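PDB 5WLH: LbaCas13a H328A (C2c2) from Lachnospiraceae bacterium NK4A179, which binds CRISPR guide RNA and, as a Cas13a family enzyme, probably uses it to recognise target RNA and cleave RNA. Local coordinates for residues Tyr1254-Leu1263 with Ile1364-Lys1372. Residues are numbered along the deposited sequence; the frame is centred on the assembly and turned at random.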
ATOM      1  N   TYR A1254       7.937 -17.014  13.365  1.00 24.21           N
ATOM      2  CA  TYR A1254       8.980 -17.306  12.389  1.00 25.23           C
ATOM      3  C   TYR A1254      10.363 -17.165  12.999  1.00 28.48           C
ATOM      4  O   TYR A1254      11.265 -17.967  12.721  1.00 33.30           O
ATOM      5  CB  TYR A1254       8.834 -16.363  11.197  1.00 26.70           C
ATOM      6  CG  TYR A1254      10.040 -16.313  10.294  1.00 27.29           C
ATOM      7  CD1 TYR A1254      10.236 -17.278   9.322  1.00 29.40           C
ATOM      8  CD2 TYR A1254      10.953 -15.273  10.382  1.00 24.33           C
ATOM      9  CE1 TYR A1254      11.328 -17.228   8.473  1.00 27.68           C
ATOM     10  CE2 TYR A1254      12.049 -15.202   9.527  1.00 26.47           C
ATOM     11  CZ  TYR A1254      12.227 -16.185   8.579  1.00 26.97           C
ATOM     12  OH  TYR A1254      13.312 -16.123   7.735  1.00 28.41           O
ATOM     13  N   TYR A1255      10.549 -16.145  13.831  1.00 25.69           N
ATOM     14  CA  TYR A1255      11.859 -15.819  14.364  1.00 28.97           C
ATOM     15  C   TYR A1255      12.297 -16.767  15.467  1.00 31.05           C
ATOM     16  O   TYR A1255      13.471 -16.744  15.842  1.00 36.36           O
ATOM     17  CB  TYR A1255      11.875 -14.382  14.879  1.00 26.42           C
ATOM     18  CG  TYR A1255      11.719 -13.381  13.750  1.00 27.64           C
ATOM     19  CD1 TYR A1255      12.741 -13.207  12.822  1.00 32.23           C
ATOM     20  CD2 TYR A1255      10.551 -12.639  13.588  1.00 25.43           C
ATOM     21  CE1 TYR A1255      12.621 -12.296  11.778  1.00 27.76           C
ATOM     22  CE2 TYR A1255      10.423 -11.718  12.512  1.00 25.23           C
ATOM     23  CZ  TYR A1255      11.470 -11.561  11.630  1.00 28.35           C
ATOM     24  OH  TYR A1255      11.385 -10.677  10.563  1.00 31.95           O
ATOM     25  N   SER A1256      11.380 -17.578  15.989  1.00 29.65           N
ATOM     26  CA  SER A1256      11.696 -18.605  16.969  1.00 33.02           C
ATOM     27  C   SER A1256      11.868 -19.978  16.344  1.00 39.15           C
ATOM     28  O   SER A1256      12.679 -20.772  16.829  1.00 47.01           O
ATOM     29  CB  SER A1256      10.594 -18.673  18.033  1.00 33.30           C
ATOM     30  OG  SER A1256      10.606 -17.500  18.828  1.00 42.57           O
ATOM     31  N   SER A1257      11.156 -20.269  15.266  1.00 37.43           N
ATOM     32  CA  SER A1257      11.084 -21.632  14.766  1.00 41.18           C
ATOM     33  C   SER A1257      11.612 -21.809  13.352  1.00 39.97           C
ATOM     34  O   SER A1257      12.177 -22.861  13.061  1.00 37.89           O
ATOM     35  CB  SER A1257       9.639 -22.143  14.827  1.00 41.68           C
ATOM     36  OG  SER A1257       8.812 -21.440  13.923  1.00 48.26           O
ATOM     37  N   PHE A1258      11.445 -20.823  12.465  1.00 36.04           N
ATOM     38  CA  PHE A1258      11.940 -20.921  11.089  1.00 35.06           C
ATOM     39  C   PHE A1258      11.442 -22.187  10.401  1.00 37.02           C
ATOM     40  O   PHE A1258      12.143 -22.782   9.577  1.00 41.41           O
ATOM     41  CB  PHE A1258      13.474 -20.849  11.043  1.00 36.97           C
ATOM     42  CG  PHE A1258      14.042 -19.610  11.675  1.00 35.73           C
ATOM     43  CD1 PHE A1258      14.103 -18.418  10.966  1.00 34.21           C
ATOM     44  CD2 PHE A1258      14.494 -19.624  12.987  1.00 35.01           C
ATOM     45  CE1 PHE A1258      14.615 -17.265  11.553  1.00 32.21           C
ATOM     46  CE2 PHE A1258      15.004 -18.468  13.581  1.00 35.69           C
ATOM     47  CZ  PHE A1258      15.064 -17.287  12.861  1.00 36.49           C
ATOM     48  N   ASP A1259      10.232 -22.621  10.741  1.00 34.68           N
ATOM     49  CA  ASP A1259       9.653 -23.793  10.101  1.00 40.59           C
ATOM     50  C   ASP A1259       9.111 -23.471   8.719  1.00 42.44           C
ATOM     51  O   ASP A1259       8.873 -24.386   7.921  1.00 45.93           O
ATOM     52  CB  ASP A1259       8.536 -24.364  10.968  1.00 43.93           C
ATOM     53  CG  ASP A1259       7.571 -23.298  11.428  1.00 45.91           C
ATOM     54  OD1 ASP A1259       8.027 -22.283  11.995  1.00 44.22           O
ATOM     55  OD2 ASP A1259       6.359 -23.469  11.199  1.00 52.13           O
ATOM     56  N   ARG A1260       8.905 -22.195   8.417  0.51 40.05           N
ATOM     57  CA  ARG A1260       8.503 -21.780   7.085  0.51 36.97           C
ATOM     58  C   ARG A1260       9.269 -20.521   6.718  0.51 32.89           C
ATOM     59  O   ARG A1260       9.864 -19.858   7.569  0.51 36.31           O
ATOM     60  CB  ARG A1260       6.993 -21.538   6.989  0.51 36.96           C
ATOM     61  CG  ARG A1260       6.444 -20.572   8.014  0.51 32.33           C
ATOM     62  CD  ARG A1260       4.926 -20.664   8.073  0.51 33.62           C
ATOM     63  NE  ARG A1260       4.474 -21.601   9.096  0.51 33.89           N
ATOM     64  CZ  ARG A1260       3.206 -21.769   9.449  0.51 36.86           C
ATOM     65  NH1 ARG A1260       2.251 -21.065   8.858  0.51 40.47           N
ATOM     66  NH2 ARG A1260       2.890 -22.642  10.393  0.51 36.32           N
ATOM     67  N   SER A1261       9.248 -20.208   5.434  1.00 27.93           N
ATOM     68  CA  SER A1261       9.978 -19.079   4.890  1.00 22.47           C
ATOM     69  C   SER A1261       9.049 -17.892   4.728  1.00 22.36           C
ATOM     70  O   SER A1261       7.829 -18.019   4.778  1.00 23.73           O
ATOM     71  CB  SER A1261      10.570 -19.440   3.538  1.00 22.41           C
ATOM     72  OG  SER A1261       9.531 -19.938   2.720  1.00 25.57           O
ATOM     73  N   PHE A1262       9.655 -16.722   4.524  1.00 22.75           N
ATOM     74  CA  PHE A1262       8.881 -15.567   4.099  1.00 24.67           C
ATOM     75  C   PHE A1262       8.094 -15.877   2.831  1.00 22.86           C
ATOM     76  O   PHE A1262       6.916 -15.546   2.727  1.00 20.19           O
ATOM     77  CB  PHE A1262       9.810 -14.365   3.911  1.00 21.69           C
ATOM     78  CG  PHE A1262      10.004 -13.573   5.179  1.00 25.58           C
ATOM     79  CD1 PHE A1262       8.929 -12.906   5.759  1.00 31.37           C
ATOM     80  CD2 PHE A1262      11.238 -13.515   5.804  1.00 27.11           C
ATOM     81  CE1 PHE A1262       9.085 -12.170   6.931  1.00 31.26           C
ATOM     82  CE2 PHE A1262      11.408 -12.779   6.987  1.00 29.07           C
ATOM     83  CZ  PHE A1262      10.330 -12.103   7.546  1.00 29.65           C
ATOM     84  N   LEU A1263       8.727 -16.524   1.847  1.00 21.92           N
ATOM     85  CA  LEU A1263       7.983 -16.884   0.643  1.00 19.85           C
ATOM     86  C   LEU A1263       6.827 -17.811   0.961  1.00 21.08           C
ATOM     87  O   LEU A1263       5.762 -17.716   0.347  1.00 24.25           O
ATOM     88  CB  LEU A1263       8.903 -17.545  -0.382  1.00 19.99           C
ATOM     89  CG  LEU A1263       9.704 -16.553  -1.215  1.00 24.78           C
ATOM     90  CD1 LEU A1263      10.656 -17.349  -2.079  1.00 24.70           C
ATOM     91  CD2 LEU A1263       8.795 -15.695  -2.098  1.00 25.63           C
ATOM     92  N   ILE A1364      18.034 -13.831  -1.184  1.00 24.25           N
ATOM     93  CA  ILE A1364      17.450 -15.137  -1.474  1.00 22.41           C
ATOM     94  C   ILE A1364      17.337 -15.976  -0.205  1.00 20.32           C
ATOM     95  O   ILE A1364      16.319 -16.636   0.029  1.00 22.19           O
ATOM     96  CB  ILE A1364      18.268 -15.850  -2.569  1.00 24.53           C
ATOM     97  CG1 ILE A1364      17.975 -15.211  -3.925  1.00 22.15           C
ATOM     98  CG2 ILE A1364      17.958 -17.335  -2.583  1.00 26.76           C
ATOM     99  CD1 ILE A1364      19.045 -15.555  -5.010  1.00 23.17           C
ATOM    100  N   ARG A1365      18.365 -15.955   0.643  1.00 19.70           N
ATOM    101  CA  ARG A1365      18.282 -16.715   1.885  1.00 23.78           C
ATOM    102  C   ARG A1365      17.172 -16.172   2.778  1.00 25.15           C
ATOM    103  O   ARG A1365      16.455 -16.931   3.437  1.00 25.32           O
ATOM    104  CB  ARG A1365      19.613 -16.658   2.617  1.00 26.82           C
ATOM    105  CG  ARG A1365      20.763 -17.324   1.859  1.00 28.59           C
ATOM    106  CD  ARG A1365      21.691 -17.923   2.886  1.00 38.42           C
ATOM    107  NE  ARG A1365      22.900 -17.142   3.051  1.00 44.40           N
ATOM    108  CZ  ARG A1365      23.747 -17.276   4.067  1.00 44.24           C
ATOM    109  NH1 ARG A1365      23.518 -18.151   5.044  1.00 41.33           N
ATOM    110  NH2 ARG A1365      24.831 -16.520   4.102  1.00 43.96           N
ATOM    111  N   LEU A1366      17.047 -14.854   2.824  1.00 27.23           N
ATOM    112  CA  LEU A1366      15.961 -14.233   3.569  1.00 25.58           C
ATOM    113  C   LEU A1366      14.611 -14.742   3.089  1.00 21.29           C
ATOM    114  O   LEU A1366      13.720 -15.041   3.896  1.00 24.52           O
ATOM    115  CB  LEU A1366      16.077 -12.717   3.408  1.00 28.79           C
ATOM    116  CG  LEU A1366      14.988 -11.758   3.857  1.00 39.20           C
ATOM    117  CD1 LEU A1366      15.650 -10.427   4.200  1.00 41.37           C
ATOM    118  CD2 LEU A1366      13.982 -11.586   2.745  1.00 36.94           C
ATOM    119  N   LEU A1367      14.427 -14.826   1.772  1.00 21.16           N
ATOM    120  CA  LEU A1367      13.126 -15.218   1.238  1.00 23.15           C
ATOM    121  C   LEU A1367      12.852 -16.696   1.434  1.00 25.86           C
ATOM    122  O   LEU A1367      11.698 -17.093   1.656  1.00 21.71           O
ATOM    123  CB  LEU A1367      13.045 -14.877  -0.242  1.00 20.28           C
ATOM    124  CG  LEU A1367      12.993 -13.374  -0.526  1.00 23.93           C
ATOM    125  CD1 LEU A1367      13.233 -13.150  -2.009  1.00 26.25           C
ATOM    126  CD2 LEU A1367      11.630 -12.847  -0.105  1.00 23.18           C
ATOM    127  N   PHE A1368      13.888 -17.526   1.341  1.00 22.79           N
ATOM    128  CA  PHE A1368      13.700 -18.968   1.217  1.00 24.61           C
ATOM    129  C   PHE A1368      13.940 -19.736   2.498  1.00 26.75           C
ATOM    130  O   PHE A1368      13.390 -20.829   2.646  1.00 29.26           O
ATOM    131  CB  PHE A1368      14.635 -19.551   0.150  1.00 25.87           C
ATOM    132  CG  PHE A1368      14.097 -19.448  -1.245  1.00 26.11           C
ATOM    133  CD1 PHE A1368      13.255 -20.434  -1.754  1.00 27.35           C
ATOM    134  CD2 PHE A1368      14.414 -18.366  -2.042  1.00 23.56           C
ATOM    135  CE1 PHE A1368      12.758 -20.343  -3.041  1.00 27.19           C
ATOM    136  CE2 PHE A1368      13.916 -18.269  -3.335  1.00 20.83           C
ATOM    137  CZ  PHE A1368      13.094 -19.247  -3.836  1.00 24.47           C
ATOM    138  N   TYR A1369      14.777 -19.231   3.398  1.00 25.40           N
ATOM    139  CA  TYR A1369      15.121 -19.988   4.599  1.00 26.76           C
ATOM    140  C   TYR A1369      13.852 -20.473   5.312  1.00 31.48           C
ATOM    141  O   TYR A1369      12.944 -19.668   5.561  1.00 25.17           O
ATOM    142  CB  TYR A1369      15.962 -19.134   5.550  1.00 28.94           C
ATOM    143  CG  TYR A1369      16.581 -19.984   6.630  1.00 27.33           C
ATOM    144  CD1 TYR A1369      15.861 -20.324   7.764  1.00 25.65           C
ATOM    145  CD2 TYR A1369      17.855 -20.509   6.473  1.00 32.21           C
ATOM    146  CE1 TYR A1369      16.406 -21.141   8.731  1.00 26.58           C
ATOM    147  CE2 TYR A1369      18.412 -21.325   7.442  1.00 35.47           C
ATOM    148  CZ  TYR A1369      17.683 -21.639   8.563  1.00 32.98           C
ATOM    149  OH  TYR A1369      18.230 -22.448   9.538  1.00 34.46           O
ATOM    150  N   PRO A1370      13.778 -21.756   5.725  1.00 31.49           N
ATOM    151  CA  PRO A1370      14.805 -22.809   5.794  1.00 31.23           C
ATOM    152  C   PRO A1370      15.104 -23.550   4.490  1.00 33.89           C
ATOM    153  O   PRO A1370      16.013 -24.387   4.483  1.00 34.52           O
ATOM    154  CB  PRO A1370      14.214 -23.788   6.820  1.00 27.69           C
ATOM    155  CG  PRO A1370      12.786 -23.700   6.618  1.00 26.93           C
ATOM    156  CD  PRO A1370      12.498 -22.239   6.269  1.00 28.36           C
ATOM    157  N   GLU A1371      14.365 -23.270   3.424  1.00 30.60           N
ATOM    158  CA  GLU A1371      14.657 -23.899   2.144  1.00 34.22           C
ATOM    159  C   GLU A1371      15.972 -23.357   1.599  1.00 37.74           C
ATOM    160  O   GLU A1371      16.326 -22.193   1.815  1.00 32.01           O
ATOM    161  CB  GLU A1371      13.510 -23.664   1.156  1.00 38.34           C
ATOM    162  CG  GLU A1371      13.730 -24.191  -0.270  1.00 44.45           C
ATOM    163  CD  GLU A1371      12.531 -23.949  -1.205  1.00 50.41           C
ATOM    164  OE1 GLU A1371      12.562 -24.434  -2.360  1.00 52.95           O
ATOM    165  OE2 GLU A1371      11.560 -23.269  -0.799  1.00 48.81           O
ATOM    166  N   LYS A1372      16.725 -24.224   0.938  1.00 40.86           N
ATOM    167  CA  LYS A1372      17.967 -23.836   0.294  1.00 44.68           C
ATOM    168  C   LYS A1372      17.836 -24.000  -1.206  1.00 40.33           C
ATOM    169  O   LYS A1372      17.189 -24.934  -1.684  1.00 42.69           O
ATOM    170  CB  LYS A1372      19.149 -24.655   0.819  1.00 52.13           C
ATOM    171  CG  LYS A1372      19.427 -24.269   2.241  1.00 57.77           C
ATOM    172  CD  LYS A1372      20.249 -22.972   2.221  1.00 62.72           C
ATOM    173  CE  LYS A1372      20.250 -22.255   3.556  1.00 62.44           C
ATOM    174  NZ  LYS A1372      20.475 -20.767   3.421  1.00 63.63           N
TER
HETATM  175  O   HOH W   1      12.631 -17.064   5.221  1.00 24.04           O
HETATM  176  O   HOH W   2      11.106 -21.397   1.260  1.00 39.44           O
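Leu1263, in the first turn of helix 1262-1273, meets Leu1367, in the last turn of helix 1357-1368, at a buried helix-end junction, bonded directly and through two waters, flanked by aromatic rings and lying beside helices 1050-1056 and 1106-1145. A helix's first N-H groups and last carbonyls lack partners within their own helix, so the two ends suit each other. Leu1263 N donates to Leu1367 O at 3.0 Å, a nearly straight bond (167°) in the carbonyl plane. One water accepts from Phe1262 N and donates to Leu1366 O and to Tyr1369 O, while Tyr1254 OH, 2.8 Å from it, completes four polar neighbours. A second water links Ser1261 OG, 2.6 Å away, with Phe1368 O and Glu1371 OE2. Ser1261 is the N-cap: its OG, set between its own backbone N and carbonyl carbon, accepts from Gly1264 N and donates to this water, a double role that suits a short hydroxyl. Its CA sits 3.1 Å from Tyr1369 O in a CA-H...O contact.

Apolar groups close the flanks. Leu1263 lays CD1 over the centre of one face of the Phe1368 ring, 3.6 Å from the centroid, a CH-pi contact that a branched aliphatic tip makes well, and its CG packs on Leu1367 CB. On the other flank, Tyr1369 turns its edge toward the face of Phe1258 in an offset edge-to-face pair, planes at 90°. Swung away from its own backbone N (chi1 -167°), the Tyr1369 ring brings CE1 to 3.7 Å from Phe1258 CB; its OH is hydrogen-bonded to Lys1055 NZ. The cis-peptide Pro1370 sets its ring against Phe1258 O, with CG 3.2 Å away.

One direct bond and two waters thus serve the helix-end carbonyls and Phe1262 N, whereas Arg1260 O is buried without a partner.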